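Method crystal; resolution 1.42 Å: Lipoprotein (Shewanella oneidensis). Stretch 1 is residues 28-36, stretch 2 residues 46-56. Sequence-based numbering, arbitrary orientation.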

# COMPACT_ATOMS: atom_id res chain seq x y z
N ASP A 28 30.66 5.76 -3.23
CA ASP A 28 30.28 6.60 -4.36
C ASP A 28 28.84 6.14 -4.67
O ASP A 28 28.56 5.40 -5.63
N TRP A 29 27.92 6.54 -3.82
CA TRP A 29 26.51 6.09 -3.91
C TRP A 29 25.62 6.89 -4.87
O TRP A 29 24.67 6.34 -5.34
N PRO A 30 25.88 8.18 -5.13
CA PRO A 30 25.04 8.86 -6.16
C PRO A 30 25.15 8.08 -7.48
O PRO A 30 26.23 7.71 -7.89
N GLY A 31 24.03 7.81 -8.10
CA GLY A 31 24.01 7.04 -9.31
C GLY A 31 22.70 6.34 -9.53
O GLY A 31 21.69 6.63 -8.86
N VAL A 32 22.71 5.44 -10.51
CA VAL A 32 21.55 4.77 -11.00
C VAL A 32 21.63 3.29 -10.71
O VAL A 32 22.63 2.64 -11.00
N TYR A 33 20.59 2.73 -10.14
CA TYR A 33 20.53 1.33 -9.72
C TYR A 33 19.34 0.67 -10.32
O TYR A 33 18.24 1.29 -10.40
N GLU A 34 19.50 -0.57 -10.78
CA GLU A 34 18.45 -1.25 -11.51
C GLU A 34 18.26 -2.68 -11.03
O GLU A 34 19.23 -3.36 -10.62
N GLY A 35 17.03 -3.15 -11.09
CA GLY A 35 16.73 -4.53 -10.82
C GLY A 35 15.29 -4.83 -11.14
O GLY A 35 14.59 -3.95 -11.61
N VAL A 36 14.88 -6.07 -10.94
CA VAL A 36 13.50 -6.48 -11.14
C VAL A 36 13.00 -7.05 -9.80
O VAL A 36 13.41 -8.13 -9.39
N GLN A 46 10.17 -3.84 -12.84
CA GLN A 46 11.45 -3.42 -13.41
C GLN A 46 11.73 -2.03 -12.89
O GLN A 46 11.03 -1.07 -13.24
N THR A 47 12.74 -1.90 -12.08
CA THR A 47 13.00 -0.72 -11.27
C THR A 47 14.29 -0.02 -11.62
O THR A 47 15.32 -0.67 -11.80
N THR A 48 14.24 1.28 -11.71
CA THR A 48 15.42 2.15 -11.91
C THR A 48 15.34 3.24 -10.86
O THR A 48 14.36 4.00 -10.81
N LEU A 49 16.30 3.26 -9.95
CA LEU A 49 16.33 4.24 -8.83
C LEU A 49 17.60 5.03 -8.96
O LEU A 49 18.70 4.49 -8.93
N THR A 50 17.43 6.34 -9.10
CA THR A 50 18.52 7.31 -9.29
C THR A 50 18.62 8.15 -8.02
O THR A 50 17.66 8.82 -7.65
N LEU A 51 19.78 8.16 -7.39
CA LEU A 51 20.06 8.94 -6.19
C LEU A 51 21.02 10.06 -6.52
O LEU A 51 22.03 9.86 -7.20
N GLN A 52 20.75 11.26 -6.05
CA GLN A 52 21.68 12.39 -6.14
C GLN A 52 22.34 12.70 -4.82
O GLN A 52 21.76 12.46 -3.75
N ALA A 53 23.50 13.36 -4.87
CA ALA A 53 24.27 13.72 -3.69
C ALA A 53 23.49 14.60 -2.75
O ALA A 53 23.75 14.61 -1.53
N ASP A 54 22.53 15.39 -3.27
CA ASP A 54 21.71 16.27 -2.43
C ASP A 54 20.50 15.60 -1.78
O ASP A 54 19.62 16.26 -1.22
N ASN A 55 20.49 14.29 -1.85
CA ASN A 55 19.49 13.44 -1.22
C ASN A 55 18.14 13.54 -1.90
O ASN A 55 17.09 13.36 -1.28
N SER A 56 18.14 13.83 -3.18
CA SER A 56 16.94 13.77 -4.01
C SER A 56 17.02 12.48 -4.82
O SER A 56 18.11 11.91 -5.05

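An antiparallel pair of strands shows how a regular backbone ladder sorts side chains onto two faces, and residues 31-36 and 46-51 make a compact example. Gly31 pairs with Leu51, Tyr33 with Leu49 and Gly35 with Thr47, each through two backbone hydrogen bonds, such as Leu49 N to Tyr33 O at 2.8 Å and Tyr33 N to Leu49 O at 2.9 Å. Between these pairs, CA-H groups approach the same carbonyls, as where Glu34 CA lies 3.2 Å from Thr47 O. Because successive residues alternate, Tyr33, Thr47, Leu49 and Leu51 project from one face, and Val32, Glu34, Val36, Gln46, Thr48 and Thr50 from the other.

Apolar packing is concentrated on the first face, where all four side chains belong to buried residues. Tyr33 (chi1 m) brings CE1 to 4.2 Å from CD1 of Leu51, whose chi1 is m and chi2 t. Beyond the strand, Trp29 takes chi1 p; its CA-to-CB bond points sideways, yet the indole ends nearer the other stretch. Leu51 CB meets the ring edge, 4.1 Å from Trp29 CE3, and Trp29 CH2 reaches Ala53 CA at 3.7 Å. Pro30 adds a smaller contact, its CG 4.1 Å from Ala53 CB. Gly31 has no side chain, and its backbone angles by themselves call for glycine, since a CB would be jammed against the preceding carbonyl oxygen.

The other face is more mixed and more open to solvent. Val32 (t) spans two threonines: its CG1 lies 3.6 Å from Thr48 CG2, and its CG2 3.6 Å from Thr50 OG1. Both threonines have chi1 m. Glu34 (m, then t) passes Thr48 more loosely, with Glu34 CG 4.1 Å from Thr48 OG1, while its carboxylate finds a hydrogen-bond partner elsewhere in the structure. At the far end Val36 and Gln46, both t, barely meet, Val36 CG2 standing 4.5 Å from Gln46 CB.

Polar side chains contribute no hydrogen bond across the interface; some brace a stretch locally, others find partners elsewhere in the structure. Tyr33 OH donates to Trp29 O at 2.6 Å, tying the tip of the phenol to the loop before its own strand. In the second stretch, Ser56 OG (chi1 p) donates to Asp54 OD1 (chi1 p) at 2.7 Å, linking the type I turn from Gln52 to Asn55 to the residue that follows it. That turn borders the indole: Gln52 O sits at the ring edge, 3.3 Å from Trp29 CZ3, and Asn55 OD1 (chi1 m) comes within 3.6 Å of Trp29 CH2.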

# COMPACT_ATOMS: atom_id res chain seq x y z
CB ASP A 28 31.19 6.45 -5.58
CG ASP A 28 30.72 7.33 -6.74
OD1 ASP A 28 29.99 8.28 -6.48
OD2 ASP A 28 31.12 7.03 -7.88
CB TRP A 29 25.85 5.93 -2.52
CG TRP A 29 25.92 7.19 -1.67
CD1 TRP A 29 26.83 7.49 -0.71
CD2 TRP A 29 25.06 8.34 -1.78
NE1 TRP A 29 26.63 8.76 -0.23
CE2 TRP A 29 25.53 9.29 -0.84
CE3 TRP A 29 23.96 8.66 -2.58
CZ2 TRP A 29 24.93 10.52 -0.67
CZ3 TRP A 29 23.36 9.88 -2.42
CH2 TRP A 29 23.87 10.81 -1.47
CB PRO A 30 25.65 10.27 -6.24
CG PRO A 30 26.26 10.48 -4.92
CD PRO A 30 26.87 9.12 -4.56
CB VAL A 32 21.44 4.97 -12.53
CG1 VAL A 32 20.20 4.27 -13.13
CG2 VAL A 32 21.44 6.47 -12.88
CB TYR A 33 20.43 1.29 -8.19
CG TYR A 33 21.59 1.96 -7.46
CD1 TYR A 33 21.57 3.34 -7.22
CD2 TYR A 33 22.65 1.20 -6.97
CE1 TYR A 33 22.61 3.96 -6.59
CE2 TYR A 33 23.69 1.79 -6.30
CZ TYR A 33 23.66 3.18 -6.11
OH TYR A 33 24.69 3.78 -5.39
CB GLU A 34 18.84 -1.30 -12.99
CG GLU A 34 18.92 0.05 -13.66
CD GLU A 34 19.35 0.02 -15.12
OE1 GLU A 34 19.92 -0.98 -15.58
OE2 GLU A 34 19.18 1.03 -15.80
CB VAL A 36 13.29 -7.48 -12.26
CG1 VAL A 36 11.75 -7.77 -12.39
CG2 VAL A 36 13.86 -6.97 -13.62
CB GLN A 46 11.35 -3.47 -14.92
CG GLN A 46 12.57 -3.04 -15.67
CD GLN A 46 12.48 -3.34 -17.18
OE1 GLN A 46 11.92 -4.37 -17.61
NE2 GLN A 46 13.02 -2.44 -17.97
CB THR A 47 13.07 -1.16 -9.79
OG1 THR A 47 11.83 -1.76 -9.43
CG2 THR A 47 13.40 0.03 -8.83
CB THR A 48 15.43 2.77 -13.33
OG1 THR A 48 15.28 1.74 -14.32
CG2 THR A 48 16.74 3.54 -13.55
CB LEU A 49 16.24 3.50 -7.51
CG LEU A 49 16.36 4.34 -6.26
CD1 LEU A 49 15.35 5.53 -6.24
CD2 LEU A 49 16.13 3.44 -5.03
CB THR A 50 18.32 8.20 -10.51
OG1 THR A 50 18.19 7.37 -11.66
CG2 THR A 50 19.50 9.10 -10.70
CB LEU A 51 20.72 8.08 -5.10
CG LEU A 51 20.01 6.79 -4.70
CD1 LEU A 51 20.81 6.13 -3.54
CD2 LEU A 51 18.53 7.01 -4.28
CB GLN A 52 20.96 13.65 -6.61
CG GLN A 52 20.15 13.49 -7.83
CD GLN A 52 20.93 13.13 -9.07
OE1 GLN A 52 22.15 13.41 -9.20
NE2 GLN A 52 20.20 12.57 -10.04
CB ALA A 53 25.59 14.44 -4.11
CB ASP A 54 21.31 17.52 -3.22
CG ASP A 54 20.35 17.23 -4.32
OD1 ASP A 54 19.87 16.09 -4.46
OD2 ASP A 54 20.05 18.19 -5.09
CB ASN A 55 19.38 13.69 0.29
CG ASN A 55 20.58 13.26 1.04
OD1 ASN A 55 21.44 12.54 0.55
ND2 ASN A 55 20.64 13.66 2.30
CB SER A 56 16.78 15.00 -4.88
OG SER A 56 17.76 15.11 -5.82